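Local coordinates for protein multi-copper Oxidase CueO (Ochrobactrum, PDB 6EVG) that oxidises lignin model compounds and lignosulfonate as a laccase-like multicopper oxidase, probably passing the electrons to dioxygen, at residues P22-P26 with N206-E212; L243-D249 with E268-V274; I253-V259 with P453-Q457; R444-N449 with D467-E471. One frame throughout, in Å; residues are numbered along the deposited sequence.

Interaction 1: P22-P26 with N206-E212; sequences PLPLP and NGIVSPE
The flat carboxamide of Asn206 lies between two apolar groups: Leu23 CD1 sits over one face, offset from its centre, and Pro26 CD stands above ND2 on the opposite face, 4.0 Å away. From this slot ND2 donates to Pro24 O over 2.9 Å, the acceptor tilted 16° from the amide plane and the N-H arriving nearly along the C=O axis. ND2 also reaches Pro172 O, while OD1 accepts from Val174 N, so both ends of the amide are engaged and its rotation is fixed. With an alanine at Asn206, Pro24 O would probably lose its donor, Pro172 O and Val174 N their amide partner, and a gap would open between Leu23 and Pro26. The Pro24 ring sits on Ile208, with its CG 3.3 Å from Ile208 CG1, tighter than usual van der Waals contact. Leu23 holds CG anti to its own N (chi1 180°), which brings Leu23 CD1 to 3.7 Å from Pro211 CG. At the far end Leu23 N bonds to Glu212 O at 2.9 Å. Residues 22-26 thus form an extended, proline-rich arm bridging both ends of the 206-212 loop. The arm precedes strand 28-29 and rests its leucine on strands 170-178 and 202-205, while Pro211 and Glu212 reach strand 295-303, consistent with an N-terminal tail laid across the second cupredoxin domain.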
# COMPACT_ATOMS: atom_id res chain seq x y z
N PRO A 22 -22.03 -9.80 1.29
CA PRO A 22 -21.15 -10.05 0.14
C PRO A 22 -19.95 -9.11 0.08
O PRO A 22 -20.08 -7.94 0.35
CB PRO A 22 -22.02 -9.83 -1.10
CG PRO A 22 -23.37 -9.66 -0.60
CD PRO A 22 -23.41 -9.49 0.88
N LEU A 23 -18.82 -9.61 -0.36
CA LEU A 23 -17.62 -8.77 -0.53
C LEU A 23 -17.90 -7.72 -1.63
O LEU A 23 -18.13 -8.07 -2.76
CB LEU A 23 -16.48 -9.63 -0.95
CG LEU A 23 -15.15 -8.89 -1.17
CD1 LEU A 23 -14.52 -8.47 0.13
CD2 LEU A 23 -14.18 -9.69 -2.04
N PRO A 24 -17.79 -6.43 -1.30
CA PRO A 24 -17.87 -5.38 -2.31
C PRO A 24 -16.65 -5.38 -3.21
O PRO A 24 -15.56 -5.68 -2.75
CB PRO A 24 -17.89 -4.10 -1.46
CG PRO A 24 -18.08 -4.42 -0.12
CD PRO A 24 -17.68 -5.84 0.04
N LEU A 25 -16.86 -5.03 -4.46
CA LEU A 25 -15.78 -4.93 -5.43
C LEU A 25 -15.58 -3.48 -5.83
O LEU A 25 -16.53 -2.79 -6.15
CB LEU A 25 -16.16 -5.75 -6.67
CG LEU A 25 -16.02 -7.21 -6.70
CD1 LEU A 25 -16.73 -7.68 -7.94
CD2 LEU A 25 -14.52 -7.49 -6.83
N PRO A 26 -14.36 -3.00 -5.78
CA PRO A 26 -14.11 -1.62 -6.32
C PRO A 26 -14.59 -1.57 -7.77
O PRO A 26 -14.26 -2.48 -8.55
CB PRO A 26 -12.59 -1.47 -6.20
CG PRO A 26 -12.24 -2.39 -5.07
CD PRO A 26 -13.12 -3.59 -5.28
N ASN A 206 -12.34 -4.55 2.03
CA ASN A 206 -13.11 -3.75 1.07
C ASN A 206 -14.24 -3.00 1.74
O ASN A 206 -15.31 -2.82 1.17
CB ASN A 206 -13.58 -4.58 -0.14
CG ASN A 206 -12.43 -5.11 -0.96
OD1 ASN A 206 -11.26 -4.81 -0.70
ND2 ASN A 206 -12.75 -5.91 -1.99
N GLY A 207 -13.95 -2.46 2.93
CA GLY A 207 -14.89 -1.61 3.61
C GLY A 207 -15.95 -2.25 4.45
O GLY A 207 -16.80 -1.52 5.01
N ILE A 208 -16.00 -3.53 4.66
CA ILE A 208 -17.06 -4.29 5.39
C ILE A 208 -16.41 -5.27 6.36
O ILE A 208 -15.36 -5.88 6.08
CB ILE A 208 -17.91 -5.26 4.27
CG1 ILE A 208 -18.49 -4.40 3.18
CG2 ILE A 208 -18.86 -6.19 4.94
CD1 ILE A 208 -19.37 -3.41 3.71
N VAL A 209 -17.10 -5.37 7.51
CA VAL A 209 -16.73 -6.36 8.53
C VAL A 209 -17.21 -7.75 8.03
O VAL A 209 -18.37 -7.97 7.74
CB VAL A 209 -17.35 -6.03 9.87
CG1 VAL A 209 -16.97 -7.13 10.92
CG2 VAL A 209 -16.89 -4.70 10.40
N SER A 210 -16.27 -8.67 8.03
CA SER A 210 -16.53 -10.09 7.78
C SER A 210 -17.36 -10.37 6.53
O SER A 210 -18.37 -11.06 6.58
CB SER A 210 -17.11 -10.70 9.05
OG SER A 210 -16.06 -10.64 10.07
N PRO A 211 -16.90 -9.92 5.35
CA PRO A 211 -17.63 -10.25 4.14
C PRO A 211 -17.41 -11.69 3.70
O PRO A 211 -16.51 -12.38 4.21
CB PRO A 211 -17.01 -9.30 3.11
CG PRO A 211 -15.58 -9.12 3.59
CD PRO A 211 -15.68 -9.14 5.09
N GLU A 212 -18.24 -12.10 2.73
CA GLU A 212 -18.13 -13.42 2.13
C GLU A 212 -17.99 -13.25 0.62
O GLU A 212 -18.78 -12.54 -0.03
CB GLU A 212 -19.35 -14.25 2.45
CG GLU A 212 -19.28 -15.70 2.06
CD GLU A 212 -20.38 -16.54 2.74
OE1 GLU A 212 -20.29 -16.74 3.98
OE2 GLU A 212 -21.32 -16.92 2.03

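Interaction 2: L243-D249 with E268-V274; sequences LLVVASD and ERYEVLV. With EDO (1,2-ethanediol), chain D.
Val245 and Val272 meet at the apolar centre, a non-hydrogen-bonded antiparallel pair whose CG2 and CG1 lie 3.9 Å apart. On the same face Val245 CG1 reaches obliquely to Tyr270 CD1, and Leu243 CD2 runs alongside Val274 CG2 at 3.7 Å. The other face carries Leu244 and Leu273, whose backbones exchange two hydrogen bonds; the side chains of Val246 and Leu273 cross at about a right angle, CG1 against CG. Here the strands slip by one residue: Val246 N bonds to Glu271 O at 2.9 Å and Ala247 N only weakly, so both face Glu271 in a classic beta bulge. Glu271 lays its chain beside Ala247 CB, and a water links its OE2 to Ser248 O; its OE1 pairs with Arg221. Further out Ser248 OG lies over one face of the Tyr270 ring, 3.3 Å from CE1, and donates to Arg269 O at 2.8 Å. A serine in place of Tyr270 would remove the ring beside Ser248 OG and would probably leave Val245 CG1 without its aromatic neighbour. At the polar edge Asp249 OD1 accepts from Arg269 N over 2.9 Å at 170°, while Asp249 CB covers one face of the guanidinium, whose NH1 bonds to Gly267 O and NH2 salt-bridges Asp462. Lys461 makes salt bridges to Asp249 OD2 and Glu268 OE2 and probably offsets part of their charge; a 1,2-ethanediol, probably from the crystallisation liquor, donates from O1 to Glu268 OE2 at 2.8 Å. The pair lies within a cupredoxin sheet: strand 219-226 flanks 269-275, strand 251-259 flanks 243-248, and Leu262 covers the Val272 face.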
# COMPACT_ATOMS: atom_id res chain seq x y z
N LEU A 243 -0.74 -20.14 -0.28
CA LEU A 243 -0.88 -18.88 -1.00
C LEU A 243 0.30 -18.80 -1.95
O LEU A 243 1.44 -18.62 -1.48
CB LEU A 243 -0.97 -17.69 -0.09
CG LEU A 243 -1.93 -17.78 1.14
CD1 LEU A 243 -1.72 -16.54 1.99
CD2 LEU A 243 -3.30 -18.24 0.84
N LEU A 244 0.08 -18.94 -3.25
CA LEU A 244 1.18 -18.91 -4.20
C LEU A 244 1.47 -17.43 -4.56
O LEU A 244 0.69 -16.82 -5.28
CB LEU A 244 0.89 -19.72 -5.45
CG LEU A 244 2.01 -19.70 -6.51
CD1 LEU A 244 3.26 -20.39 -5.99
CD2 LEU A 244 1.52 -20.36 -7.76
N VAL A 245 2.56 -16.89 -4.02
CA VAL A 245 2.84 -15.47 -4.26
C VAL A 245 3.47 -15.30 -5.62
O VAL A 245 4.54 -15.88 -5.89
CB VAL A 245 3.75 -14.88 -3.16
CG1 VAL A 245 3.87 -13.38 -3.45
CG2 VAL A 245 3.20 -15.12 -1.78
N VAL A 246 2.81 -14.54 -6.50
CA VAL A 246 3.29 -14.31 -7.83
C VAL A 246 3.83 -12.88 -8.05
O VAL A 246 4.53 -12.68 -9.06
CB VAL A 246 2.24 -14.62 -8.91
CG1 VAL A 246 1.87 -16.10 -8.88
CG2 VAL A 246 0.98 -13.75 -8.82
N ALA A 247 3.53 -11.95 -7.16
CA ALA A 247 3.98 -10.56 -7.36
C ALA A 247 3.92 -9.85 -6.04
O ALA A 247 3.14 -10.16 -5.16
CB ALA A 247 3.08 -9.84 -8.35
N SER A 248 4.77 -8.79 -5.96
CA SER A 248 4.62 -7.77 -4.91
C SER A 248 4.53 -6.39 -5.58
O SER A 248 4.12 -6.31 -6.75
CB SER A 248 5.69 -7.89 -3.82
OG SER A 248 5.41 -7.05 -2.70
N ASP A 249 4.88 -5.35 -4.84
CA ASP A 249 4.57 -3.95 -5.23
C ASP A 249 4.94 -3.65 -6.67
O ASP A 249 4.21 -2.96 -7.39
CB ASP A 249 5.40 -3.01 -4.33
CG ASP A 249 5.42 -3.33 -2.88
OD1 ASP A 249 4.46 -3.90 -2.32
OD2 ASP A 249 6.51 -3.02 -2.26
N GLU A 268 2.16 -2.14 1.41
CA GLU A 268 2.59 -3.26 0.60
C GLU A 268 1.42 -3.90 -0.12
O GLU A 268 0.28 -3.91 0.36
CB GLU A 268 3.27 -4.35 1.46
CG GLU A 268 4.60 -3.97 2.08
CD GLU A 268 5.26 -5.23 2.66
OE1 GLU A 268 4.90 -5.60 3.80
OE2 GLU A 268 6.09 -5.84 1.92
N ARG A 269 1.80 -4.49 -1.26
CA ARG A 269 0.86 -5.30 -2.04
C ARG A 269 1.48 -6.65 -2.33
O ARG A 269 2.67 -6.75 -2.63
CB ARG A 269 0.50 -4.66 -3.41
CG ARG A 269 -0.32 -3.37 -3.32
CD ARG A 269 0.50 -2.12 -3.08
NE ARG A 269 1.28 -1.78 -4.26
CZ ARG A 269 2.39 -1.06 -4.24
NH1 ARG A 269 2.93 -0.63 -3.09
NH2 ARG A 269 2.99 -0.76 -5.40
N TYR A 270 0.64 -7.70 -2.32
CA TYR A 270 1.05 -9.01 -2.82
C TYR A 270 -0.12 -9.57 -3.65
O TYR A 270 -1.28 -9.51 -3.23
CB TYR A 270 1.36 -9.99 -1.70
CG TYR A 270 2.64 -9.64 -0.95
CD1 TYR A 270 3.86 -10.06 -1.42
CD2 TYR A 270 2.61 -8.85 0.18
CE1 TYR A 270 5.04 -9.72 -0.74
CE2 TYR A 270 3.77 -8.51 0.86
CZ TYR A 270 4.97 -8.95 0.38
OH TYR A 270 6.17 -8.58 1.01
N GLU A 271 0.24 -10.16 -4.79
CA GLU A 271 -0.75 -10.92 -5.59
C GLU A 271 -0.48 -12.41 -5.35
O GLU A 271 0.69 -12.85 -5.48
CB GLU A 271 -0.65 -10.60 -7.06
CG GLU A 271 -0.79 -9.12 -7.42
CD GLU A 271 -0.81 -8.85 -8.89
OE1 GLU A 271 -1.49 -9.57 -9.63
OE2 GLU A 271 -0.09 -7.95 -9.32
N VAL A 272 -1.53 -13.12 -4.96
CA VAL A 272 -1.39 -14.54 -4.63
C VAL A 272 -2.42 -15.34 -5.40
O VAL A 272 -3.51 -14.87 -5.74
CB VAL A 272 -1.55 -14.77 -3.14
CG1 VAL A 272 -0.51 -13.97 -2.36
CG2 VAL A 272 -2.94 -14.56 -2.63
N LEU A 273 -2.06 -16.59 -5.69
CA LEU A 273 -3.02 -17.54 -6.27
C LEU A 273 -3.37 -18.57 -5.22
O LEU A 273 -2.50 -19.13 -4.57
CB LEU A 273 -2.42 -18.23 -7.50
CG LEU A 273 -1.91 -17.37 -8.62
CD1 LEU A 273 -1.46 -18.15 -9.82
CD2 LEU A 273 -2.77 -16.28 -9.04
N VAL A 274 -4.67 -18.86 -5.13
CA VAL A 274 -5.22 -19.83 -4.21
C VAL A 274 -6.06 -20.81 -5.02
O VAL A 274 -6.85 -20.41 -5.84
CB VAL A 274 -6.05 -19.16 -3.08
CG1 VAL A 274 -6.70 -20.21 -2.18
CG2 VAL A 274 -5.20 -18.20 -2.29
C1 EDO D . 9.08 -7.51 3.28
O1 EDO D . 8.36 -6.29 3.44
C2 EDO D . 10.27 -7.52 4.22
O2 EDO D . 9.88 -7.56 5.60
O HOH W 1 2.02 -6.33 -8.63

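Interaction 3: I253-V259 with P453-Q457; sequences IGNPEPV and PPAHQ
Glu257 OE1 is gripped twice by His456, from the ring ND1 and from the backbone N, each at 2.8 Å. The two donors approach from opposite faces of the carboxylate. His456 N lies almost in line with the CD-OE1 bond, whereas ND1 stands 41° out of the carboxylate plane, although OE1 itself lies close to the plane of the imidazole. This double hold depends on an uncommon first torsion: His456 CG sits between its own N and carbonyl carbon (chi1 74°), which folds ND1 back to the side of the backbone N-H. Glu257 meets it with an extended chain. Apolar groups pack beside the bonds. Val259 CG1 makes a CH-pi contact over one face of the imidazole, 4.0 Å from the ring centroid, and Gln457 CG covers the opposite face. Ala455 CB rests 4.0 Å from Glu257 CB. The backbone of Ala455 is met separately: Ile253 CD1 touches its O at 3.6 Å, and a water accepts from its N and gives a weak bond to Glu257 OE2. The contact joins the outer strand 251-259 of one cupredoxin sheet to a short 3-10 turn at 455-456 from the C-terminal family region. Because the proton on ND1 faces a carboxylate, the pair is likely to be polarised, the negative charge of Glu257 steadying any positive charge on the imidazole.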
# COMPACT_ATOMS: atom_id res chain seq x y z
N ILE A 253 7.39 -11.97 -9.71
CA ILE A 253 8.65 -12.68 -9.38
C ILE A 253 8.82 -13.85 -10.31
O ILE A 253 7.85 -14.50 -10.71
CB ILE A 253 8.78 -13.08 -7.96
CG1 ILE A 253 7.61 -13.89 -7.50
CG2 ILE A 253 9.06 -11.87 -7.09
CD1 ILE A 253 7.85 -14.66 -6.18
N GLY A 254 10.08 -14.08 -10.66
CA GLY A 254 10.37 -15.13 -11.63
C GLY A 254 9.98 -16.53 -11.20
O GLY A 254 9.50 -17.30 -12.02
N ASN A 255 10.15 -16.80 -9.90
CA ASN A 255 9.86 -18.13 -9.32
C ASN A 255 8.84 -18.00 -8.20
O ASN A 255 9.20 -17.92 -7.05
CB ASN A 255 11.17 -18.75 -8.84
CG ASN A 255 12.25 -18.73 -9.95
OD1 ASN A 255 12.01 -19.11 -11.08
ND2 ASN A 255 13.42 -18.27 -9.62
N PRO A 256 7.54 -17.97 -8.57
CA PRO A 256 6.46 -17.86 -7.56
C PRO A 256 6.69 -18.83 -6.40
O PRO A 256 7.09 -20.02 -6.59
CB PRO A 256 5.21 -18.21 -8.33
CG PRO A 256 5.48 -17.69 -9.72
CD PRO A 256 7.00 -17.91 -9.94
N GLU A 257 6.36 -18.39 -5.19
CA GLU A 257 6.63 -19.11 -3.99
C GLU A 257 5.36 -19.37 -3.20
O GLU A 257 4.69 -18.43 -2.85
CB GLU A 257 7.59 -18.26 -3.10
CG GLU A 257 7.97 -19.02 -1.80
CD GLU A 257 8.70 -18.20 -0.74
OE1 GLU A 257 8.77 -16.96 -0.81
OE2 GLU A 257 9.16 -18.84 0.24
N PRO A 258 5.06 -20.65 -2.82
CA PRO A 258 3.95 -20.88 -1.90
C PRO A 258 4.33 -20.54 -0.49
O PRO A 258 5.41 -20.94 -0.01
CB PRO A 258 3.64 -22.37 -2.08
CG PRO A 258 4.95 -22.94 -2.50
CD PRO A 258 5.75 -21.89 -3.22
N VAL A 259 3.46 -19.84 0.19
CA VAL A 259 3.61 -19.59 1.60
C VAL A 259 2.36 -20.03 2.34
O VAL A 259 1.27 -20.04 1.77
CB VAL A 259 3.96 -18.16 1.93
CG1 VAL A 259 5.23 -17.68 1.22
CG2 VAL A 259 2.86 -17.25 1.62
N PRO A 453 16.31 -12.35 1.42
CA PRO A 453 14.88 -12.43 1.59
C PRO A 453 14.32 -13.68 0.98
O PRO A 453 14.90 -14.24 0.02
CB PRO A 453 14.36 -11.20 0.84
CG PRO A 453 15.36 -10.91 -0.18
CD PRO A 453 16.68 -11.27 0.49
N PRO A 454 13.15 -14.13 1.44
CA PRO A 454 12.44 -15.24 0.75
C PRO A 454 12.07 -14.76 -0.65
O PRO A 454 11.91 -13.56 -0.91
CB PRO A 454 11.23 -15.50 1.63
CG PRO A 454 10.98 -14.19 2.24
CD PRO A 454 12.32 -13.55 2.50
N ALA A 455 11.81 -15.73 -1.53
CA ALA A 455 11.50 -15.42 -2.91
C ALA A 455 10.34 -14.42 -3.07
O ALA A 455 10.41 -13.50 -3.89
CB ALA A 455 11.18 -16.69 -3.71
N HIS A 456 9.29 -14.59 -2.26
CA HIS A 456 8.13 -13.72 -2.40
C HIS A 456 8.43 -12.24 -2.11
O HIS A 456 7.63 -11.36 -2.52
CB HIS A 456 6.93 -14.21 -1.61
CG HIS A 456 6.97 -14.05 -0.12
ND1 HIS A 456 7.66 -14.91 0.72
CD2 HIS A 456 6.31 -13.21 0.71
CE1 HIS A 456 7.41 -14.60 1.98
NE2 HIS A 456 6.61 -13.55 2.02
N GLN A 457 9.53 -11.97 -1.36
CA GLN A 457 9.91 -10.61 -1.02
C GLN A 457 11.12 -10.14 -1.81
O GLN A 457 11.70 -9.11 -1.44
CB GLN A 457 10.19 -10.53 0.46
CG GLN A 457 8.98 -10.85 1.33
CD GLN A 457 9.26 -11.00 2.82
OE1 GLN A 457 10.40 -10.94 3.25
NE2 GLN A 457 8.19 -11.11 3.62
O HOH W 2 12.24 -18.43 -0.79

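Interaction 4: R444-N449 with D467-E471; sequences RILSLN and DGKAE
Leu446 and Ser447 both face Glu471 in a classic beta bulge, set in the antiparallel pairing of strands 442-448 and 469-475 of a cupredoxin-type sheet. This is the tight end. Glu471 O accepts from both Leu446 N, at 2.8 Å, and Ser447 N, at 3.3 Å, and Glu471 N returns a bond to Ser447 O. On the Glu471 face of the sheet Ser447 OG, placed between its own N and carbonyl carbon (chi1 72°), lies against the stem of Glu471, 3.3 Å from CG; the carboxylate end is held by Arg332 through OE1. Leu446 CB packs on Glu471 CB, and on the other face of the sheet Leu448 CD2 meets Ala470 CB at 3.9 Å. Beyond Leu448 the chains reach the looser, solvent side, where Asn449 and Asp467 are exposed and polar bonds replace packing. Lys469 takes part mainly through its backbone; its NZ is turned away, in a salt bridge with Asp426. Asn449 adopts positive backbone angles there, with its N bonded to Lys469 O, and its carboxamide spans the turn that leads into the second strand. ND2 donates to Asp467 O over 2.8 Å, the acceptor lying in the amide plane, while OD1 takes Lys469 N from above its carbonyl plane. Between these two bonds the bare CA of Gly468 lies 3.6 Å from Asn449 OD1, and a CB on it would clash with that oxygen.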
# COMPACT_ATOMS: atom_id res chain seq x y z
N ARG A 444 15.31 -3.41 -4.43
CA ARG A 444 15.42 -4.84 -4.19
C ARG A 444 15.89 -5.06 -2.78
O ARG A 444 16.89 -4.45 -2.37
CB ARG A 444 16.40 -5.52 -5.16
CG ARG A 444 16.17 -5.26 -6.62
CD ARG A 444 14.90 -5.88 -7.18
NE ARG A 444 14.86 -7.34 -7.10
CZ ARG A 444 15.53 -8.15 -7.91
NH1 ARG A 444 16.30 -7.72 -8.89
NH2 ARG A 444 15.36 -9.49 -7.76
N ILE A 445 15.25 -5.92 -2.01
CA ILE A 445 15.72 -6.25 -0.67
C ILE A 445 16.94 -7.20 -0.85
O ILE A 445 16.86 -8.25 -1.48
CB ILE A 445 14.64 -6.91 0.17
CG1 ILE A 445 13.45 -5.97 0.35
CG2 ILE A 445 15.22 -7.39 1.49
CD1 ILE A 445 12.25 -6.58 1.01
N LEU A 446 18.06 -6.79 -0.27
CA LEU A 446 19.29 -7.61 -0.23
C LEU A 446 19.37 -8.51 0.94
O LEU A 446 19.82 -9.67 0.81
CB LEU A 446 20.53 -6.69 -0.26
CG LEU A 446 20.68 -5.78 -1.43
CD1 LEU A 446 21.87 -4.87 -1.22
CD2 LEU A 446 20.80 -6.49 -2.76
N SER A 447 18.95 -8.08 2.09
CA SER A 447 19.05 -8.85 3.33
C SER A 447 18.04 -8.36 4.34
O SER A 447 17.74 -7.14 4.37
CB SER A 447 20.46 -8.83 3.89
OG SER A 447 20.81 -7.59 4.43
N LEU A 448 17.58 -9.26 5.19
CA LEU A 448 16.72 -8.98 6.32
C LEU A 448 17.38 -9.68 7.51
O LEU A 448 17.49 -10.91 7.53
CB LEU A 448 15.31 -9.54 6.09
CG LEU A 448 14.57 -8.98 4.87
CD1 LEU A 448 13.38 -9.83 4.54
CD2 LEU A 448 14.17 -7.55 5.11
N ASN A 449 17.87 -8.92 8.48
CA ASN A 449 18.54 -9.50 9.64
C ASN A 449 19.66 -10.46 9.23
O ASN A 449 19.84 -11.53 9.87
CB ASN A 449 17.55 -10.06 10.64
CG ASN A 449 16.73 -8.97 11.22
OD1 ASN A 449 17.24 -7.95 11.73
ND2 ASN A 449 15.41 -9.11 11.05
N ASP A 467 12.36 -4.84 10.45
CA ASP A 467 12.22 -5.37 11.80
C ASP A 467 13.59 -5.81 12.26
O ASP A 467 13.92 -7.00 12.25
CB ASP A 467 11.23 -6.54 11.84
CG ASP A 467 10.91 -7.03 13.26
OD1 ASP A 467 11.29 -6.37 14.25
OD2 ASP A 467 10.26 -8.11 13.35
N GLY A 468 14.36 -4.87 12.80
CA GLY A 468 15.74 -5.06 13.22
C GLY A 468 16.63 -4.33 12.22
O GLY A 468 16.83 -3.11 12.32
N LYS A 469 17.11 -5.06 11.22
CA LYS A 469 17.98 -4.59 10.22
C LYS A 469 17.55 -5.06 8.84
O LYS A 469 17.14 -6.20 8.70
CB LYS A 469 19.41 -5.10 10.50
CG LYS A 469 20.42 -4.67 9.48
CD LYS A 469 20.71 -3.18 9.66
CE LYS A 469 21.45 -2.54 8.51
NZ LYS A 469 22.68 -3.29 8.12
N ALA A 470 17.68 -4.20 7.82
CA ALA A 470 17.56 -4.56 6.43
C ALA A 470 18.57 -3.85 5.60
O ALA A 470 19.00 -2.73 5.96
CB ALA A 470 16.18 -4.27 5.89
N GLU A 471 18.91 -4.42 4.47
CA GLU A 471 19.69 -3.74 3.44
C GLU A 471 18.92 -3.78 2.14
O GLU A 471 18.41 -4.85 1.76
CB GLU A 471 21.06 -4.42 3.16
CG GLU A 471 21.99 -4.51 4.35
CD GLU A 471 23.19 -5.38 4.13
OE1 GLU A 471 23.63 -5.48 3.00
OE2 GLU A 471 23.81 -5.79 5.13

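How the interactions relate
Interaction 2 is the buried one, a strand pair with apolar faces and a charged end; interactions 1, 3 and 4 are only partly buried. Interactions 2 and 3 share a sheet through the neighbouring strands 243-248 and 251-259, with Val245 N 2.9 Å from Glu257 O, and interaction 1 reaches the far edge of that sheet at 208-209. Interactions 2 and 4 both contain classic bulges, but in different family regions, and interaction 4 ends in side-chain amide bonds near solvent. Interaction 3 bridges those regions: its 453-457 loop packs on 444-449, Pro453 CG lying 3.3 Å from Ile445 O. Interaction 1, proline-rich, stands apart, on the opposite side of the chain's centre from interaction 4.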